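Orotidine 5'-phosphate decarboxylase (Pyrococcus horikoshii, PDB 2CZD) probably catalyses the decarboxylation of orotidine 5'-phosphate to UMP and CO2, the last step in the de novo synthesis of UMP. Local coordinates at residues I54-K59 against D80-H85; I102-E107 against I131-V136; T66-A71 against V96-E101. One frame throughout, in Å; residues are numbered along the deposited sequence.

Interaction 1: I54-K59 against D80-H85; sequences IIADLK and DYVIVH
I55 and A56 pair with Y81 and V82 as neighbouring parallel strands of a TIM barrel, and helix 64-76 between them makes the pair one beta-alpha-beta unit. A56 sets the ladder: its N donates to Y81 O almost straight (2.8 Å, 175°), and its O receives I83 N. At the I54 and D80 end the bonds are denser. I54 O accepts from both D80 N and Y81 N, while D80 OD2 turns its anti lone pair to I54 N at 2.9 Å and also forms a salt bridge with K47. Helix 64-76 covers the face of A56 and V82. On the other face, I83 CG1 meets I55 CG2 at 3.7 Å, and its extended chi2 (178°) carries CD1 to 3.5 Å from D57 OD1. D57 and K59 belong to the substrate site, and K59 is assigned as its proton donor. The lysine bends at chi4 (64°), placing NZ 2.9 Å from D57 OD1 on the syn side; K29 forms a salt bridge with D57 OD2, and D62 of the second subunit one with K59 NZ. H85 NE2 is hydrogen-bonded to A61 O of that subunit, and K59 O lies at the imidazole edge, 3.3 Å from H85 CD2.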
ATOM      1  N   ILE B  54       3.645  -8.057  16.747  1.00 10.48           N
ATOM      2  CA  ILE B  54       3.758  -8.007  15.292  1.00  8.51           C
ATOM      3  C   ILE B  54       3.506  -6.653  14.661  1.00  7.21           C
ATOM      4  O   ILE B  54       2.537  -5.966  14.995  1.00  9.82           O
ATOM      5  CB  ILE B  54       2.776  -9.025  14.645  1.00  8.50           C
ATOM      6  CG1 ILE B  54       3.139 -10.445  15.097  1.00 11.48           C
ATOM      7  CG2 ILE B  54       2.829  -8.930  13.124  1.00 11.73           C
ATOM      8  CD1 ILE B  54       2.102 -11.477  14.711  1.00 15.56           C
ATOM      9  N   ILE B  55       4.419  -6.258  13.783  1.00  7.85           N
ATOM     10  CA  ILE B  55       4.258  -5.033  13.019  1.00  7.16           C
ATOM     11  C   ILE B  55       3.898  -5.441  11.590  1.00  7.10           C
ATOM     12  O   ILE B  55       4.610  -6.239  10.973  1.00  8.81           O
ATOM     13  CB  ILE B  55       5.559  -4.215  12.927  1.00  7.34           C
ATOM     14  CG1 ILE B  55       5.967  -3.717  14.303  1.00 10.04           C
ATOM     15  CG2 ILE B  55       5.351  -2.994  11.979  1.00 10.04           C
ATOM     16  CD1 ILE B  55       7.435  -3.194  14.343  1.00 11.11           C
ATOM     17  N   ALA B  56       2.804  -4.903  11.053  1.00  7.57           N
ATOM     18  CA  ALA B  56       2.426  -5.186   9.667  1.00  7.40           C
ATOM     19  C   ALA B  56       2.924  -3.997   8.839  1.00  7.31           C
ATOM     20  O   ALA B  56       2.356  -2.891   8.912  1.00  8.84           O
ATOM     21  CB  ALA B  56       0.901  -5.348   9.540  1.00  9.88           C
ATOM     22  N   ASP B  57       4.009  -4.229   8.102  1.00  7.88           N
ATOM     23  CA  ASP B  57       4.672  -3.212   7.287  1.00  6.93           C
ATOM     24  C   ASP B  57       3.914  -3.130   5.971  1.00  8.94           C
ATOM     25  O   ASP B  57       4.359  -3.644   4.937  1.00  9.97           O
ATOM     26  CB  ASP B  57       6.139  -3.616   7.051  1.00  9.34           C
ATOM     27  CG  ASP B  57       6.947  -2.516   6.394  1.00 12.54           C
ATOM     28  OD1 ASP B  57       6.344  -1.522   5.950  1.00 10.30           O
ATOM     29  OD2 ASP B  57       8.187  -2.647   6.301  1.00 15.11           O
ATOM     30  N   LEU B  58       2.751  -2.496   6.035  1.00  8.08           N
ATOM     31  CA  LEU B  58       1.914  -2.365   4.836  1.00  9.95           C
ATOM     32  C   LEU B  58       2.093  -1.046   4.091  1.00  9.38           C
ATOM     33  O   LEU B  58       1.818  -0.982   2.891  1.00 10.41           O
ATOM     34  CB  LEU B  58       0.444  -2.516   5.211  1.00 11.35           C
ATOM     35  CG  LEU B  58       0.121  -3.708   6.111  1.00 12.39           C
ATOM     36  CD1 LEU B  58      -1.399  -3.767   6.328  1.00 14.86           C
ATOM     37  CD2 LEU B  58       0.627  -4.994   5.477  1.00 12.40           C
ATOM     38  N   LYS B  59       2.571  -0.015   4.792  1.00  7.95           N
ATOM     39  CA  LYS B  59       2.735   1.336   4.223  1.00  8.50           C
ATOM     40  C   LYS B  59       1.426   1.722   3.548  1.00  8.20           C
ATOM     41  O   LYS B  59       1.383   2.105   2.369  1.00  9.35           O
ATOM     42  CB  LYS B  59       3.909   1.397   3.245  1.00 11.30           C
ATOM     43  CG  LYS B  59       5.250   1.161   3.936  1.00  8.77           C
ATOM     44  CD  LYS B  59       6.443   1.522   3.045  1.00 12.08           C
ATOM     45  CE  LYS B  59       7.800   1.225   3.711  1.00 11.96           C
ATOM     46  NZ  LYS B  59       8.008  -0.245   3.959  1.00 13.47           N
ATOM     47  N   ASP B  80      -0.102  -5.953  15.984  1.00  9.66           N
ATOM     48  CA  ASP B  80      -0.089  -5.000  17.078  1.00  8.62           C
ATOM     49  C   ASP B  80       0.150  -3.587  16.564  1.00 11.14           C
ATOM     50  O   ASP B  80      -0.245  -2.623  17.210  1.00 10.44           O
ATOM     51  CB  ASP B  80       0.992  -5.373  18.090  1.00 11.78           C
ATOM     52  CG  ASP B  80       0.686  -6.671  18.778  1.00 13.47           C
ATOM     53  OD1 ASP B  80      -0.226  -6.690  19.643  1.00 13.82           O
ATOM     54  OD2 ASP B  80       1.347  -7.665  18.435  1.00 11.97           O
ATOM     55  N   TYR B  81       0.812  -3.468  15.411  1.00 10.26           N
ATOM     56  CA  TYR B  81       1.089  -2.151  14.823  1.00 10.29           C
ATOM     57  C   TYR B  81       0.977  -2.236  13.320  1.00  9.51           C
ATOM     58  O   TYR B  81       1.297  -3.262  12.729  1.00 11.42           O
ATOM     59  CB  TYR B  81       2.521  -1.652  15.113  1.00 10.93           C
ATOM     60  CG  TYR B  81       2.948  -1.728  16.549  1.00  9.95           C
ATOM     61  CD1 TYR B  81       3.471  -2.914  17.066  1.00 12.48           C
ATOM     62  CD2 TYR B  81       2.793  -0.638  17.403  1.00 12.45           C
ATOM     63  CE1 TYR B  81       3.831  -3.010  18.412  1.00 12.25           C
ATOM     64  CE2 TYR B  81       3.149  -0.727  18.761  1.00 12.71           C
ATOM     65  CZ  TYR B  81       3.660  -1.920  19.246  1.00 17.15           C
ATOM     66  OH  TYR B  81       3.949  -2.033  20.590  1.00 17.50           O
ATOM     67  N   VAL B  82       0.538  -1.146  12.693  1.00  8.01           N
ATOM     68  CA  VAL B  82       0.475  -1.112  11.241  1.00  6.91           C
ATOM     69  C   VAL B  82       1.262   0.107  10.790  1.00  8.98           C
ATOM     70  O   VAL B  82       1.091   1.200  11.351  1.00  9.45           O
ATOM     71  CB  VAL B  82      -0.995  -0.965  10.727  1.00  8.12           C
ATOM     72  CG1 VAL B  82      -0.998  -0.648   9.240  1.00  9.84           C
ATOM     73  CG2 VAL B  82      -1.774  -2.263  10.972  1.00 10.43           C
ATOM     74  N   ILE B  83       2.150  -0.092   9.810  1.00  7.74           N
ATOM     75  CA  ILE B  83       2.913   1.025   9.237  1.00  6.65           C
ATOM     76  C   ILE B  83       2.052   1.705   8.168  1.00  7.83           C
ATOM     77  O   ILE B  83       1.537   1.053   7.250  1.00  8.16           O
ATOM     78  CB  ILE B  83       4.244   0.536   8.639  1.00  7.09           C
ATOM     79  CG1 ILE B  83       5.112   0.010   9.782  1.00  7.24           C
ATOM     80  CG2 ILE B  83       4.982   1.685   7.895  1.00 10.58           C
ATOM     81  CD1 ILE B  83       6.481  -0.578   9.356  1.00  8.85           C
ATOM     82  N   VAL B  84       1.909   3.023   8.289  1.00  7.12           N
ATOM     83  CA  VAL B  84       1.081   3.798   7.375  1.00  8.73           C
ATOM     84  C   VAL B  84       1.841   4.999   6.848  1.00  8.56           C
ATOM     85  O   VAL B  84       2.709   5.555   7.537  1.00  9.26           O
ATOM     86  CB  VAL B  84      -0.193   4.310   8.099  1.00  9.68           C
ATOM     87  CG1 VAL B  84      -0.987   3.147   8.642  1.00 15.16           C
ATOM     88  CG2 VAL B  84       0.210   5.266   9.224  1.00 11.77           C
ATOM     89  N   HIS B  85       1.551   5.386   5.612  1.00  7.59           N
ATOM     90  CA  HIS B  85       2.190   6.579   5.042  1.00  6.13           C
ATOM     91  C   HIS B  85       1.523   7.823   5.614  1.00  8.35           C
ATOM     92  O   HIS B  85       0.377   7.780   6.069  1.00  9.93           O
ATOM     93  CB  HIS B  85       2.006   6.632   3.521  1.00  6.23           C
ATOM     94  CG  HIS B  85       3.134   6.025   2.749  1.00  7.55           C
ATOM     95  ND1 HIS B  85       4.386   6.599   2.685  1.00  7.42           N
ATOM     96  CD2 HIS B  85       3.193   4.898   1.992  1.00  8.35           C
ATOM     97  CE1 HIS B  85       5.169   5.855   1.923  1.00  7.48           C
ATOM     98  NE2 HIS B  85       4.468   4.814   1.488  1.00  8.16           N
TER

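Interaction 2: I102-E107 against I131-V136; sequences IIMVVE and IEPFGV
M104 and P133 cross at about a right angle, the thioether sulphur of one laid against the ring of the other. M104 SD lies 3.6 Å from P133 CG, and the bend at chi3 (64°) places CE near I131 CD1. I102 crosses the same proline obliquely: its CG1 takes the crowded position between backbone N and carbonyl carbon (chi1 59°), which sets it 3.6 Å from P133 CB. Farther out, I102 CD1 meets I131 CG2 at 4.2 Å, again with the two side chains roughly perpendicular. An alanine at M104 would remove CG, SD and CE, and would probably open a gap beside P133 and the end of I131. The contact belongs to a beta-alpha-beta unit of the TIM barrel, in which helix 121-131 returns the chain from strand 101-105 to the parallel strand 135-137. M104 N donates to G135 O at 2.9 Å; the same oxygen lies 3.1 Å from I103 CA in a CH···O contact. Ahead of G135, F134 N makes a weak bond to I102 O, and a water accepts from I102 N and, weakly, from F134 N. I103 and F134 lie side by side and point the same way, with I103 CG1 at the edge of the phenyl ring, 4.1 Å from CD1; the ring also meets that of Y81, their planes at about 45°. At the far end, V106 and V136 cross at about a right angle, their CG1 methyls 4.0 Å apart.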
ATOM      1  N   ILE B 102      -0.067   2.641  15.395  1.00  8.56           N
ATOM      2  CA  ILE B 102       0.530   2.875  14.106  1.00  7.87           C
ATOM      3  C   ILE B 102       1.949   3.379  14.166  1.00  7.48           C
ATOM      4  O   ILE B 102       2.404   3.913  15.180  1.00  8.27           O
ATOM      5  CB  ILE B 102      -0.290   3.919  13.296  1.00  8.83           C
ATOM      6  CG1 ILE B 102      -0.372   5.250  14.056  1.00 10.36           C
ATOM      7  CG2 ILE B 102      -1.700   3.368  13.013  1.00 10.38           C
ATOM      8  CD1 ILE B 102      -0.817   6.455  13.183  1.00 11.11           C
ATOM      9  N   ILE B 103       2.648   3.198  13.054  1.00  8.52           N
ATOM     10  CA  ILE B 103       4.021   3.676  12.881  1.00  7.54           C
ATOM     11  C   ILE B 103       3.930   4.442  11.563  1.00  7.58           C
ATOM     12  O   ILE B 103       3.450   3.898  10.572  1.00  9.11           O
ATOM     13  CB  ILE B 103       5.015   2.504  12.748  1.00  7.96           C
ATOM     14  CG1 ILE B 103       5.159   1.815  14.109  1.00 10.84           C
ATOM     15  CG2 ILE B 103       6.391   3.022  12.218  1.00  9.82           C
ATOM     16  CD1 ILE B 103       5.804   0.436  14.040  1.00  9.01           C
ATOM     17  N   MET B 104       4.389   5.692  11.539  1.00  8.04           N
ATOM     18  CA  MET B 104       4.276   6.523  10.337  1.00  8.91           C
ATOM     19  C   MET B 104       5.535   6.656   9.510  1.00  7.90           C
ATOM     20  O   MET B 104       6.624   6.728  10.037  1.00  9.83           O
ATOM     21  CB  MET B 104       3.783   7.930  10.729  1.00  8.40           C
ATOM     22  CG  MET B 104       2.370   7.922  11.295  1.00  8.26           C
ATOM     23  SD  MET B 104       1.867   9.532  11.992  1.00  9.98           S
ATOM     24  CE  MET B 104       1.889  10.598  10.510  1.00 10.97           C
ATOM     25  N   VAL B 105       5.364   6.713   8.188  1.00  8.79           N
ATOM     26  CA  VAL B 105       6.488   6.876   7.280  1.00  8.90           C
ATOM     27  C   VAL B 105       6.699   8.365   7.058  1.00  8.05           C
ATOM     28  O   VAL B 105       5.803   9.068   6.551  1.00  8.58           O
ATOM     29  CB  VAL B 105       6.210   6.252   5.883  1.00  7.64           C
ATOM     30  CG1 VAL B 105       7.368   6.588   4.920  1.00  9.29           C
ATOM     31  CG2 VAL B 105       6.002   4.746   6.001  1.00 11.53           C
ATOM     32  N   VAL B 106       7.884   8.839   7.431  1.00  9.13           N
ATOM     33  CA  VAL B 106       8.217  10.243   7.243  1.00  8.30           C
ATOM     34  C   VAL B 106       9.409  10.450   6.319  1.00 10.68           C
ATOM     35  O   VAL B 106       9.670  11.564   5.873  1.00 10.78           O
ATOM     36  CB  VAL B 106       8.496  10.941   8.602  1.00  7.65           C
ATOM     37  CG1 VAL B 106       7.305  10.755   9.523  1.00  9.64           C
ATOM     38  CG2 VAL B 106       9.788  10.406   9.240  1.00 11.48           C
ATOM     39  N   GLU B 107      10.126   9.375   6.028  1.00 10.40           N
ATOM     40  CA  GLU B 107      11.303   9.444   5.168  1.00 11.98           C
ATOM     41  C   GLU B 107      11.561   8.028   4.652  1.00 12.13           C
ATOM     42  O   GLU B 107      11.340   7.057   5.381  1.00 12.69           O
ATOM     43  CB  GLU B 107      12.503   9.927   5.993  1.00 10.80           C
ATOM     44  CG  GLU B 107      13.764  10.145   5.167  1.00 13.49           C
ATOM     45  CD  GLU B 107      14.894  10.755   5.984  1.00 17.02           C
ATOM     46  OE1 GLU B 107      14.673  11.807   6.619  1.00 18.04           O
ATOM     47  OE2 GLU B 107      16.001  10.194   5.976  1.00 22.37           O
ATOM     48  N   ILE B 131      -0.134  13.880  15.435  1.00  9.37           N
ATOM     49  CA  ILE B 131      -0.847  12.625  15.609  1.00  9.08           C
ATOM     50  C   ILE B 131      -0.358  11.751  16.758  1.00  8.97           C
ATOM     51  O   ILE B 131      -1.145  11.032  17.377  1.00  9.93           O
ATOM     52  CB  ILE B 131      -0.831  11.835  14.274  1.00  8.17           C
ATOM     53  CG1 ILE B 131      -1.785  12.522  13.281  1.00 13.31           C
ATOM     54  CG2 ILE B 131      -1.254  10.374  14.494  1.00 10.72           C
ATOM     55  CD1 ILE B 131      -1.808  11.908  11.904  1.00 15.75           C
ATOM     56  N   GLU B 132       0.938  11.848  17.060  1.00  9.96           N
ATOM     57  CA  GLU B 132       1.572  11.054  18.111  1.00 10.24           C
ATOM     58  C   GLU B 132       1.386   9.535  17.929  1.00  8.33           C
ATOM     59  O   GLU B 132       0.748   8.859  18.740  1.00 10.00           O
ATOM     60  CB  GLU B 132       1.109  11.498  19.512  1.00 11.18           C
ATOM     61  CG  GLU B 132       1.442  12.947  19.809  1.00 11.81           C
ATOM     62  CD  GLU B 132       0.915  13.427  21.164  1.00 18.01           C
ATOM     63  OE1 GLU B 132       1.156  14.604  21.494  1.00 18.99           O
ATOM     64  OE2 GLU B 132       0.251  12.646  21.885  1.00 26.24           O
ATOM     65  N   PRO B 133       1.906   8.989  16.818  1.00  9.24           N
ATOM     66  CA  PRO B 133       1.817   7.547  16.553  1.00  8.13           C
ATOM     67  C   PRO B 133       2.786   6.854  17.527  1.00  9.17           C
ATOM     68  O   PRO B 133       3.548   7.516  18.239  1.00 10.43           O
ATOM     69  CB  PRO B 133       2.340   7.423  15.119  1.00  9.08           C
ATOM     70  CG  PRO B 133       3.405   8.506  15.082  1.00  8.23           C
ATOM     71  CD  PRO B 133       2.691   9.668  15.768  1.00  9.08           C
ATOM     72  N   PHE B 134       2.756   5.531  17.551  1.00  9.20           N
ATOM     73  CA  PHE B 134       3.705   4.801  18.393  1.00  9.33           C
ATOM     74  C   PHE B 134       5.129   5.156  17.964  1.00 11.04           C
ATOM     75  O   PHE B 134       6.014   5.342  18.799  1.00 10.38           O
ATOM     76  CB  PHE B 134       3.497   3.289  18.247  1.00  9.27           C
ATOM     77  CG  PHE B 134       4.581   2.456  18.905  1.00  8.83           C
ATOM     78  CD1 PHE B 134       5.607   1.895  18.149  1.00  9.10           C
ATOM     79  CD2 PHE B 134       4.567   2.237  20.279  1.00  9.39           C
ATOM     80  CE1 PHE B 134       6.608   1.121  18.737  1.00  9.95           C
ATOM     81  CE2 PHE B 134       5.559   1.468  20.880  1.00 11.81           C
ATOM     82  CZ  PHE B 134       6.586   0.904  20.109  1.00 10.39           C
ATOM     83  N   GLY B 135       5.349   5.232  16.655  1.00  8.54           N
ATOM     84  CA  GLY B 135       6.679   5.558  16.176  1.00  9.72           C
ATOM     85  C   GLY B 135       6.742   5.953  14.720  1.00  9.64           C
ATOM     86  O   GLY B 135       5.713   6.059  14.049  1.00  9.18           O
ATOM     87  N   VAL B 136       7.964   6.213  14.260  1.00  8.61           N
ATOM     88  CA  VAL B 136       8.238   6.548  12.865  1.00  7.58           C
ATOM     89  C   VAL B 136       9.489   5.785  12.477  1.00  7.26           C
ATOM     90  O   VAL B 136      10.232   5.310  13.339  1.00  9.44           O
ATOM     91  CB  VAL B 136       8.492   8.065  12.612  1.00  7.95           C
ATOM     92  CG1 VAL B 136       7.270   8.872  13.030  1.00  8.77           C
ATOM     93  CG2 VAL B 136       9.744   8.530  13.340  1.00 11.74           C
TER
HETATM   94  O   HOH W   1      -0.354   4.670  17.675  1.00 10.60           O

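Interaction 3: T66-A71 against V96-E101; sequences TNRLIA and VKELGE
V96, A71 and L99 carry the apolar part of this contact, which joins two successive outer helices of the barrel, 64-76 and 90-97, together with the residues that follow at 98-99. V96 sets its two methyls against successive turns of the first helix. CG1, anti to the backbone N (chi1 -177°), touches A71 CB at 3.9 Å, and CG2 touches N67 CB at 3.8 Å. L99 adds a single branch: its CD1 lies 4.0 Å from A71 CB and meets the backbone as well, 3.5 Å from R68 O. The side chains of L99 and R68 cross at about a right angle, with CD1 of the leucine 4.0 Å from CG of the arginine. V96 packs further on L60, V82 and V84 of the strands beneath, so it joins the helix pair to the barrel wall.

The polar part across the two segments is a salt bridge, and a long one. R68 bends at chi3 (-66°), which places NE, and E98 OE2 comes to the edge of the guanidinium, near its plane, with 3.8 Å between NE and OE2. The carboxylate plane is turned 28° from that of the guanidinium. The amide of N67 is engaged otherwise: its OD1 accepts from D62 N, next to the active-site strand, while ND2 donates to S92 O on the second helix.

No hydrogen bond spans the two segments, and E98 is exposed. The ion pair is therefore likely to be screened by solvent and to contribute modestly, so cohesion between these segments probably rests mainly on the apolar contacts, with the N67-S92 bond adding a polar tie between the helices just beyond them.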
ATOM      1  N   THR B  66     -10.893   2.582   2.962  1.00  9.04           N
ATOM      2  CA  THR B  66     -10.176   1.377   2.563  1.00  9.42           C
ATOM      3  C   THR B  66      -9.039   1.096   3.553  1.00  9.30           C
ATOM      4  O   THR B  66      -8.798  -0.057   3.901  1.00  8.10           O
ATOM      5  CB  THR B  66      -9.684   1.513   1.129  1.00 10.65           C
ATOM      6  OG1 THR B  66     -10.835   1.688   0.286  1.00  9.70           O
ATOM      7  CG2 THR B  66      -8.913   0.249   0.678  1.00  9.82           C
ATOM      8  N   ASN B  67      -8.360   2.150   4.017  1.00  7.15           N
ATOM      9  CA  ASN B  67      -7.317   1.968   5.024  1.00  7.93           C
ATOM     10  C   ASN B  67      -7.958   1.328   6.254  1.00  8.65           C
ATOM     11  O   ASN B  67      -7.396   0.415   6.861  1.00  9.50           O
ATOM     12  CB  ASN B  67      -6.723   3.319   5.438  1.00  6.09           C
ATOM     13  CG  ASN B  67      -5.490   3.682   4.639  1.00  7.93           C
ATOM     14  OD1 ASN B  67      -5.215   3.084   3.597  1.00  8.67           O
ATOM     15  ND2 ASN B  67      -4.740   4.672   5.123  1.00  8.03           N
ATOM     16  N   ARG B  68      -9.145   1.812   6.610  1.00  7.62           N
ATOM     17  CA  ARG B  68      -9.865   1.268   7.772  1.00  9.28           C
ATOM     18  C   ARG B  68     -10.190  -0.220   7.596  1.00  9.88           C
ATOM     19  O   ARG B  68      -9.973  -1.019   8.504  1.00  9.62           O
ATOM     20  CB  ARG B  68     -11.156   2.052   7.986  1.00  9.45           C
ATOM     21  CG  ARG B  68     -12.087   1.474   9.050  1.00 13.95           C
ATOM     22  CD  ARG B  68     -13.362   2.308   9.105  1.00 16.02           C
ATOM     23  NE  ARG B  68     -13.070   3.657   9.591  1.00 24.42           N
ATOM     24  CZ  ARG B  68     -13.201   4.764   8.863  1.00 24.47           C
ATOM     25  NH1 ARG B  68     -13.635   4.695   7.608  1.00 28.67           N
ATOM     26  NH2 ARG B  68     -12.879   5.939   9.385  1.00 27.36           N
ATOM     27  N   LEU B  69     -10.719  -0.585   6.434  1.00  8.61           N
ATOM     28  CA  LEU B  69     -11.040  -1.985   6.174  1.00  9.05           C
ATOM     29  C   LEU B  69      -9.801  -2.878   6.243  1.00  9.90           C
ATOM     30  O   LEU B  69      -9.843  -3.985   6.794  1.00 11.29           O
ATOM     31  CB  LEU B  69     -11.695  -2.119   4.802  1.00  9.39           C
ATOM     32  CG  LEU B  69     -13.082  -1.519   4.654  1.00 10.50           C
ATOM     33  CD1 LEU B  69     -13.467  -1.545   3.205  1.00 12.74           C
ATOM     34  CD2 LEU B  69     -14.088  -2.321   5.493  1.00 18.22           C
ATOM     35  N   ILE B  70      -8.697  -2.408   5.671  1.00  9.32           N
ATOM     36  CA  ILE B  70      -7.479  -3.196   5.708  1.00  7.85           C
ATOM     37  C   ILE B  70      -6.993  -3.339   7.159  1.00  8.80           C
ATOM     38  O   ILE B  70      -6.609  -4.432   7.595  1.00 11.26           O
ATOM     39  CB  ILE B  70      -6.376  -2.538   4.860  1.00  7.67           C
ATOM     40  CG1 ILE B  70      -6.793  -2.542   3.381  1.00  8.40           C
ATOM     41  CG2 ILE B  70      -5.053  -3.263   5.069  1.00 10.07           C
ATOM     42  CD1 ILE B  70      -5.863  -1.687   2.517  1.00  9.32           C
ATOM     43  N   ALA B  71      -7.005  -2.234   7.900  1.00  8.83           N
ATOM     44  CA  ALA B  71      -6.560  -2.233   9.300  1.00  8.83           C
ATOM     45  C   ALA B  71      -7.419  -3.172  10.158  1.00  9.73           C
ATOM     46  O   ALA B  71      -6.905  -3.923  10.992  1.00 10.02           O
ATOM     47  CB  ALA B  71      -6.630  -0.811   9.860  1.00 12.67           C
ATOM     48  N   VAL B  96      -6.669   4.368  10.438  1.00  7.59           N
ATOM     49  CA  VAL B  96      -5.954   3.194  10.910  1.00  7.60           C
ATOM     50  C   VAL B  96      -5.740   3.297  12.422  1.00  9.51           C
ATOM     51  O   VAL B  96      -5.963   2.325  13.134  1.00  8.56           O
ATOM     52  CB  VAL B  96      -4.568   3.067  10.222  1.00  7.82           C
ATOM     53  CG1 VAL B  96      -3.863   1.797  10.677  1.00  8.47           C
ATOM     54  CG2 VAL B  96      -4.751   3.049   8.697  1.00 11.59           C
ATOM     55  N   LYS B  97      -5.308   4.460  12.911  1.00  8.58           N
ATOM     56  CA  LYS B  97      -5.044   4.640  14.350  1.00  9.63           C
ATOM     57  C   LYS B  97      -6.300   4.365  15.207  1.00 10.06           C
ATOM     58  O   LYS B  97      -6.215   3.939  16.352  1.00  9.80           O
ATOM     59  CB  LYS B  97      -4.543   6.062  14.615  1.00  8.16           C
ATOM     60  CG  LYS B  97      -3.946   6.245  15.996  1.00  7.94           C
ATOM     61  CD  LYS B  97      -3.408   7.638  16.129  1.00  8.97           C
ATOM     62  CE  LYS B  97      -2.520   7.797  17.366  1.00 14.04           C
ATOM     63  NZ  LYS B  97      -3.221   7.431  18.626  1.00 15.27           N
ATOM     64  N   GLU B  98      -7.460   4.609  14.634  1.00 10.19           N
ATOM     65  CA  GLU B  98      -8.706   4.349  15.335  1.00 13.01           C
ATOM     66  C   GLU B  98      -8.800   2.887  15.758  1.00 14.20           C
ATOM     67  O   GLU B  98      -9.373   2.587  16.806  1.00 15.26           O
ATOM     68  CB  GLU B  98      -9.875   4.685  14.415  1.00 15.01           C
ATOM     69  CG  GLU B  98     -11.257   4.370  14.938  1.00 19.97           C
ATOM     70  CD  GLU B  98     -12.322   4.754  13.916  1.00 26.37           C
ATOM     71  OE1 GLU B  98     -12.484   5.965  13.669  1.00 34.95           O
ATOM     72  OE2 GLU B  98     -12.987   3.857  13.344  1.00 33.45           O
ATOM     73  N   LEU B  99      -8.222   1.985  14.958  1.00 10.55           N
ATOM     74  CA  LEU B  99      -8.286   0.547  15.232  1.00 11.52           C
ATOM     75  C   LEU B  99      -7.091  -0.107  15.920  1.00 12.03           C
ATOM     76  O   LEU B  99      -7.201  -1.242  16.405  1.00 13.98           O
ATOM     77  CB  LEU B  99      -8.572  -0.203  13.926  1.00 10.01           C
ATOM     78  CG  LEU B  99      -9.840   0.290  13.235  1.00 12.77           C
ATOM     79  CD1 LEU B  99     -10.038  -0.481  11.941  1.00 15.05           C
ATOM     80  CD2 LEU B  99     -11.034   0.107  14.171  1.00 21.70           C
ATOM     81  N   GLY B 100      -5.957   0.586  15.962  1.00 10.69           N
ATOM     82  CA  GLY B 100      -4.774   0.015  16.587  1.00 11.39           C
ATOM     83  C   GLY B 100      -3.589   0.958  16.490  1.00 10.92           C
ATOM     84  O   GLY B 100      -3.680   2.027  15.874  1.00 12.96           O
ATOM     85  N   GLU B 101      -2.464   0.565  17.075  1.00 10.93           N
ATOM     86  CA  GLU B 101      -1.280   1.420  17.057  1.00  9.46           C
ATOM     87  C   GLU B 101      -0.627   1.477  15.692  1.00  8.80           C
ATOM     88  O   GLU B 101      -0.621   0.506  14.928  1.00  9.83           O
ATOM     89  CB  GLU B 101      -0.291   0.969  18.136  1.00 14.95           C
ATOM     90  CG  GLU B 101      -0.891   1.123  19.538  1.00 19.63           C
ATOM     91  CD  GLU B 101       0.088   0.823  20.643  1.00 26.49           C
ATOM     92  OE1 GLU B 101       0.943   1.686  20.909  1.00 26.82           O
ATOM     93  OE2 GLU B 101       0.008  -0.281  21.237  1.00 29.64           O
TER

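From the N terminus, strand residues 54-59 open interaction 1 and helix residues 66-71 then open interaction 3. Interaction 1 closes at 80-85, after helix 64-76, and interaction 3 only at 96-101, from the last residues of helix 90-97 onward; their segments alternate, so the two cross. Interaction 2 starts immediately afterwards at I102 and closes at 131-136, in series with both. Strand 81-85 lies between interactions 1 and 2: it pairs with strand 53-60 in the first and, on its other side, through probable hydrogen bonds such as V84 N to I103 O (2.9 Å), with strand 101-105 of the second. V96 CG1 against I102 CG2 links the helical layer to the same wall.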